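Local atomic coordinates of D-3-phosphoglycerate dehydrogenase (PDB entry 2EKL), a protein that binds NAD and probably catalyses the NAD-dependent oxidation of D-3-phosphoglycerate, the entry step of serine biosynthesis. Residues Glu290-Lys293 with Arg294-Glu297; Ile17-Lys20 with Thr21-Lys25. All blocks are in the same frame, centred on the assembly; numbering follows the deposited sequence.

Interaction 1: Glu290-Lys293 with Arg294-Glu297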
ATOM      1  N   GLU A 290      -8.950 -12.139   9.857  1.00 15.94           N
ATOM      2  CA  GLU A 290      -8.704 -11.784  11.251  1.00 16.81           C
ATOM      3  C   GLU A 290      -9.724 -10.802  11.825  1.00 16.66           C
ATOM      4  O   GLU A 290     -10.237 -11.013  12.930  1.00 16.91           O
ATOM      5  CB  GLU A 290      -7.288 -11.211  11.408  1.00 16.86           C
ATOM      6  CG  GLU A 290      -6.151 -12.199  11.136  1.00 18.29           C
ATOM      7  CD  GLU A 290      -5.900 -12.454   9.653  1.00 18.62           C
ATOM      8  OE1 GLU A 290      -6.497 -11.759   8.802  1.00 18.13           O
ATOM      9  OE2 GLU A 290      -5.083 -13.349   9.340  1.00 19.04           O
ATOM     10  N   ALA A 291     -10.016  -9.728  11.093  1.00 15.56           N
ATOM     11  CA  ALA A 291     -10.978  -8.738  11.569  1.00 15.35           C
ATOM     12  C   ALA A 291     -12.379  -9.324  11.690  1.00 16.19           C
ATOM     13  O   ALA A 291     -13.083  -9.077  12.671  1.00 16.08           O
ATOM     14  CB  ALA A 291     -10.999  -7.526  10.636  1.00 14.35           C
ATOM     15  N   GLN A 292     -12.782 -10.102  10.693  1.00 15.95           N
ATOM     16  CA  GLN A 292     -14.102 -10.712  10.705  1.00 18.14           C
ATOM     17  C   GLN A 292     -14.245 -11.705  11.856  1.00 19.49           C
ATOM     18  O   GLN A 292     -15.328 -11.846  12.422  1.00 17.98           O
ATOM     19  CB  GLN A 292     -14.382 -11.399   9.368  1.00 19.03           C
ATOM     20  CG  GLN A 292     -14.694 -10.434   8.225  1.00 20.60           C
ATOM     21  CD  GLN A 292     -15.791  -9.442   8.576  1.00 23.99           C
ATOM     22  OE1 GLN A 292     -15.519  -8.278   8.884  1.00 28.47           O
ATOM     23  NE2 GLN A 292     -17.034  -9.900   8.546  1.00 20.65           N
ATOM     24  N   LYS A 293     -13.157 -12.391  12.200  1.00 19.20           N
ATOM     25  CA  LYS A 293     -13.201 -13.338  13.311  1.00 20.74           C
ATOM     26  C   LYS A 293     -13.339 -12.552  14.614  1.00 21.80           C
ATOM     27  O   LYS A 293     -14.065 -12.959  15.526  1.00 21.58           O
ATOM     28  CB  LYS A 293     -11.930 -14.191  13.364  1.00 21.92           C
ATOM     29  CG  LYS A 293     -11.888 -15.135  14.564  1.00 26.59           C
ATOM     30  CD  LYS A 293     -10.556 -15.862  14.673  1.00 31.81           C
ATOM     31  CE  LYS A 293     -10.498 -16.717  15.931  1.00 34.82           C
ATOM     32  NZ  LYS A 293      -9.166 -17.351  16.116  1.00 37.59           N
ATOM     33  N   ARG A 294     -12.644 -11.422  14.709  1.00 19.49           N
ATOM     34  CA  ARG A 294     -12.735 -10.610  15.917  1.00 20.52           C
ATOM     35  C   ARG A 294     -14.143 -10.039  16.075  1.00 20.51           C
ATOM     36  O   ARG A 294     -14.647  -9.927  17.195  1.00 20.18           O
ATOM     37  CB  ARG A 294     -11.707  -9.474  15.901  1.00 18.95           C
ATOM     38  CG  ARG A 294     -10.274  -9.939  16.131  1.00 24.15           C
ATOM     39  CD  ARG A 294      -9.415  -8.787  16.615  1.00 22.32           C
ATOM     40  NE  ARG A 294      -9.349  -7.730  15.617  1.00 23.94           N
ATOM     41  CZ  ARG A 294      -8.537  -7.745  14.566  1.00 20.54           C
ATOM     42  NH1 ARG A 294      -7.707  -8.767  14.377  1.00 18.50           N
ATOM     43  NH2 ARG A 294      -8.571  -6.743  13.696  1.00 20.37           N
ATOM     44  N   VAL A 295     -14.775  -9.676  14.962  1.00 18.75           N
ATOM     45  CA  VAL A 295     -16.132  -9.142  15.019  1.00 20.75           C
ATOM     46  C   VAL A 295     -17.052 -10.191  15.637  1.00 21.83           C
ATOM     47  O   VAL A 295     -17.842  -9.889  16.531  1.00 21.73           O
ATOM     48  CB  VAL A 295     -16.657  -8.763  13.611  1.00 20.53           C
ATOM     49  CG1 VAL A 295     -18.153  -8.481  13.666  1.00 22.14           C
ATOM     50  CG2 VAL A 295     -15.923  -7.526  13.103  1.00 20.52           C
ATOM     51  N   ALA A 296     -16.933 -11.428  15.170  1.00 21.03           N
ATOM     52  CA  ALA A 296     -17.756 -12.515  15.687  1.00 21.67           C
ATOM     53  C   ALA A 296     -17.467 -12.792  17.161  1.00 21.75           C
ATOM     54  O   ALA A 296     -18.394 -12.901  17.968  1.00 22.46           O
ATOM     55  CB  ALA A 296     -17.531 -13.783  14.862  1.00 21.79           C
ATOM     56  N   GLU A 297     -16.187 -12.901  17.510  1.00 21.43           N
ATOM     57  CA  GLU A 297     -15.788 -13.177  18.892  1.00 22.38           C
ATOM     58  C   GLU A 297     -16.185 -12.074  19.862  1.00 22.59           C
ATOM     59  O   GLU A 297     -16.672 -12.346  20.959  1.00 21.06           O
ATOM     60  CB  GLU A 297     -14.276 -13.387  18.983  1.00 24.12           C
ATOM     61  CG  GLU A 297     -13.743 -14.498  18.099  1.00 29.78           C
ATOM     62  CD  GLU A 297     -12.284 -14.796  18.372  1.00 31.90           C
ATOM     63  OE1 GLU A 297     -11.495 -13.837  18.510  1.00 35.20           O
ATOM     64  OE2 GLU A 297     -11.923 -15.989  18.441  1.00 36.24           O
TER
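Arg294 lies back along its own helix against Glu290 and Ala291, one turn earlier, in the first turns of helix 289-309, the long C-terminal helix of this D-2-hydroxyacid dehydrogenase. The backbone shows the i to i+4 pattern of an alpha-helix: the amides of Arg294, Val295, Ala296 and Glu297 each bond to the carbonyl four residues before, as in Val295 N to Ala291 O at 2.9 Å.

Packing centres on the arginine. A bend at chi3 (-62°) folds its chain back toward the start of the helix, and one face of the guanidinium passes over Glu290 O and Ala291 CA, which sit near the rim of the group; NH2 is 3.8 Å from Ala291 CA. No hydrogen bond joins the guanidinium to Glu290 O. Its charge is met by Glu139 of the second subunit, while NH2 also bonds to Ala100 O; Glu290 turns away to Lys143 of that subunit. This end of the helix thus belongs to the dimer interface. Gln292, beside it, lies close to Ala286 of the NAD site.

The remaining interaction is electrostatic. Lys293, fully extended, and Glu297 form a long salt bridge on the exposed side, with NZ 3.9 Å from Glu297 OE2. The carboxylate oxygen lies nearer the methylene: Lys293 CE is 3.0 Å from Glu297 OE2.

Interaction 2: Ile17-Lys20 with Thr21-Lys25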
ATOM      1  N   ILE A  17     -19.708 -19.362  15.327  1.00 30.09           N
ATOM      2  CA  ILE A  17     -19.170 -19.310  16.683  1.00 29.44           C
ATOM      3  C   ILE A  17     -20.196 -18.775  17.682  1.00 28.55           C
ATOM      4  O   ILE A  17     -20.357 -19.327  18.773  1.00 27.78           O
ATOM      5  CB  ILE A  17     -17.896 -18.433  16.755  1.00 31.19           C
ATOM      6  CG1 ILE A  17     -17.346 -18.418  18.185  1.00 33.23           C
ATOM      7  CG2 ILE A  17     -18.212 -17.014  16.313  1.00 31.77           C
ATOM      8  CD1 ILE A  17     -16.962 -19.782  18.717  1.00 35.52           C
ATOM      9  N   LEU A  18     -20.897 -17.711  17.300  1.00 26.90           N
ATOM     10  CA  LEU A  18     -21.898 -17.098  18.166  1.00 25.90           C
ATOM     11  C   LEU A  18     -23.082 -18.030  18.402  1.00 25.33           C
ATOM     12  O   LEU A  18     -23.536 -18.191  19.533  1.00 24.29           O
ATOM     13  CB  LEU A  18     -22.380 -15.774  17.557  1.00 26.62           C
ATOM     14  CG  LEU A  18     -23.269 -14.854  18.405  1.00 27.52           C
ATOM     15  CD1 LEU A  18     -23.183 -13.431  17.862  1.00 29.11           C
ATOM     16  CD2 LEU A  18     -24.707 -15.340  18.397  1.00 26.59           C
ATOM     17  N   ILE A  19     -23.577 -18.646  17.333  1.00 23.62           N
ATOM     18  CA  ILE A  19     -24.708 -19.556  17.446  1.00 24.49           C
ATOM     19  C   ILE A  19     -24.332 -20.768  18.297  1.00 22.54           C
ATOM     20  O   ILE A  19     -25.089 -21.183  19.174  1.00 22.93           O
ATOM     21  CB  ILE A  19     -25.165 -20.047  16.058  1.00 25.68           C
ATOM     22  CG1 ILE A  19     -25.555 -18.851  15.189  1.00 27.83           C
ATOM     23  CG2 ILE A  19     -26.346 -20.994  16.206  1.00 27.13           C
ATOM     24  CD1 ILE A  19     -25.967 -19.231  13.775  1.00 30.32           C
ATOM     25  N   LYS A  20     -23.159 -21.328  18.027  1.00 22.14           N
ATOM     26  CA  LYS A  20     -22.671 -22.491  18.766  1.00 22.66           C
ATOM     27  C   LYS A  20     -22.543 -22.176  20.253  1.00 22.87           C
ATOM     28  O   LYS A  20     -22.932 -22.976  21.103  1.00 22.07           O
ATOM     29  CB  LYS A  20     -21.314 -22.930  18.208  1.00 23.61           C
ATOM     30  CG  LYS A  20     -20.569 -23.951  19.061  1.00 24.82           C
ATOM     31  CD  LYS A  20     -19.316 -24.449  18.349  1.00 24.82           C
ATOM     32  CE  LYS A  20     -18.425 -25.261  19.282  1.00 27.77           C
ATOM     33  NZ  LYS A  20     -19.140 -26.431  19.863  1.00 26.59           N
ATOM     34  N   THR A  21     -22.005 -21.000  20.558  1.00 21.98           N
ATOM     35  CA  THR A  21     -21.817 -20.582  21.941  1.00 21.94           C
ATOM     36  C   THR A  21     -23.145 -20.484  22.689  1.00 22.91           C
ATOM     37  O   THR A  21     -23.256 -20.933  23.831  1.00 23.81           O
ATOM     38  CB  THR A  21     -21.073 -19.228  22.000  1.00 23.14           C
ATOM     39  OG1 THR A  21     -19.772 -19.383  21.418  1.00 21.45           O
ATOM     40  CG2 THR A  21     -20.919 -18.756  23.439  1.00 25.04           C
ATOM     41  N   LEU A  22     -24.152 -19.910  22.041  1.00 22.80           N
ATOM     42  CA  LEU A  22     -25.467 -19.772  22.652  1.00 23.87           C
ATOM     43  C   LEU A  22     -26.121 -21.137  22.838  1.00 23.93           C
ATOM     44  O   LEU A  22     -26.678 -21.429  23.896  1.00 24.93           O
ATOM     45  CB  LEU A  22     -26.365 -18.885  21.787  1.00 25.48           C
ATOM     46  CG  LEU A  22     -25.970 -17.407  21.709  1.00 26.37           C
ATOM     47  CD1 LEU A  22     -26.910 -16.675  20.767  1.00 26.90           C
ATOM     48  CD2 LEU A  22     -26.016 -16.791  23.105  1.00 27.21           C
ATOM     49  N   ARG A  23     -26.050 -21.975  21.811  1.00 23.32           N
ATOM     50  CA  ARG A  23     -26.648 -23.299  21.892  1.00 24.71           C
ATOM     51  C   ARG A  23     -26.003 -24.153  22.980  1.00 24.82           C
ATOM     52  O   ARG A  23     -26.701 -24.858  23.708  1.00 25.30           O
ATOM     53  CB  ARG A  23     -26.571 -23.994  20.527  1.00 27.35           C
ATOM     54  CG  ARG A  23     -27.633 -23.480  19.567  1.00 29.04           C
ATOM     55  CD  ARG A  23     -27.496 -24.016  18.154  1.00 31.63           C
ATOM     56  NE  ARG A  23     -28.650 -23.614  17.355  1.00 34.00           N
ATOM     57  CZ  ARG A  23     -28.709 -23.660  16.028  1.00 35.66           C
ATOM     58  NH1 ARG A  23     -27.672 -24.095  15.327  1.00 35.75           N
ATOM     59  NH2 ARG A  23     -29.811 -23.265  15.403  1.00 37.01           N
ATOM     60  N   GLU A  24     -24.680 -24.077  23.103  1.00 25.86           N
ATOM     61  CA  GLU A  24     -23.970 -24.849  24.121  1.00 27.53           C
ATOM     62  C   GLU A  24     -24.452 -24.499  25.521  1.00 28.82           C
ATOM     63  O   GLU A  24     -24.402 -25.331  26.428  1.00 29.37           O
ATOM     64  CB  GLU A  24     -22.465 -24.582  24.063  1.00 27.69           C
ATOM     65  CG  GLU A  24     -21.792 -24.952  22.766  1.00 28.09           C
ATOM     66  CD  GLU A  24     -20.302 -24.707  22.820  1.00 30.71           C
ATOM     67  OE1 GLU A  24     -19.894 -23.643  23.335  1.00 30.20           O
ATOM     68  OE2 GLU A  24     -19.541 -25.571  22.347  1.00 30.07           O
ATOM     69  N   LYS A  25     -24.907 -23.264  25.698  1.00 29.34           N
ATOM     70  CA  LYS A  25     -25.366 -22.814  27.005  1.00 30.46           C
ATOM     71  C   LYS A  25     -26.857 -23.013  27.259  1.00 29.61           C
ATOM     72  O   LYS A  25     -27.410 -22.475  28.216  1.00 29.29           O
ATOM     73  CB  LYS A  25     -24.969 -21.351  27.209  1.00 32.12           C
ATOM     74  CG  LYS A  25     -23.458 -21.155  27.216  1.00 34.01           C
ATOM     75  CD  LYS A  25     -23.060 -19.734  27.556  1.00 35.17           C
ATOM     76  CE  LYS A  25     -21.550 -19.572  27.515  1.00 35.75           C
ATOM     77  NZ  LYS A  25     -20.862 -20.452  28.501  1.00 36.98           N
TER
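Thr21 grips the carbonyl of Ile17 twice: its hydroxyl donates to Ile17 O at 2.7 Å (Thr21 OG1 to Ile17 O), and its amide reaches the same oxygen at 2.9 Å (Thr21 N to Ile17 O). The two donors arrive from opposite faces of the carbonyl plane. With OG1 beside the backbone N (chi1 -62°), the hydroxyl is directed back down the helix, a common way for a threonine within a helix to use its hydroxyl. Ile17 CD1 lies alongside OG1.

On the exposed side Lys20 and Glu24 form a salt bridge, NZ to Glu24 OE2 at 2.7 Å. The lysine chain runs extended until a turn at chi4 (58°) swings NZ across to the oxygen, which it meets from above the carboxylate plane, 43° out of it.

Leu18 and Leu22 make the apolar contact, side by side, with Leu18 CD2 3.5 Å from Leu22 CD1. A methyl of Ile19 packs instead on a charged group: Ile19 CG2 lies over one face of the Arg23 guanidinium, toward its rim, 3.5 Å from Arg23 NH1, while the extended arginine chain follows the isoleucine in the same direction.

Further out, Asp15 OD1 accepts a hydrogen bond from Ile17 N at the start of the helix. Helix 16-24 is the connection of a beta-alpha-beta unit between strands 7-10 and 28-31. Ile19 packs on Tyr31 and Leu22 on Val29 of strand 28-31, and Arg23 touches both, whereas Leu18 and Thr21 rest against Thr300 of helix 289-309.

Each contact is local, joining side chains about one turn apart along its own helix, and each combines a buried side with an exposed one. Their helices meet directly: Ala296 CB of interaction 1 is 3.6 Å from Ile17 CG2 of interaction 2. Helix 289-309 begins near the NAD site and further on packs against helix 16-24. Lysine-glutamate pairs spaced i to i+4 recur on both exposed sides, long in 290-297 and tight in 17-25. The arginines differ more: Arg294 is engaged by Glu139 of the second subunit, whereas Arg23 lies over Ile19 and strand 28-31 of its own chain, and no other chain of the assembly touches interaction 2.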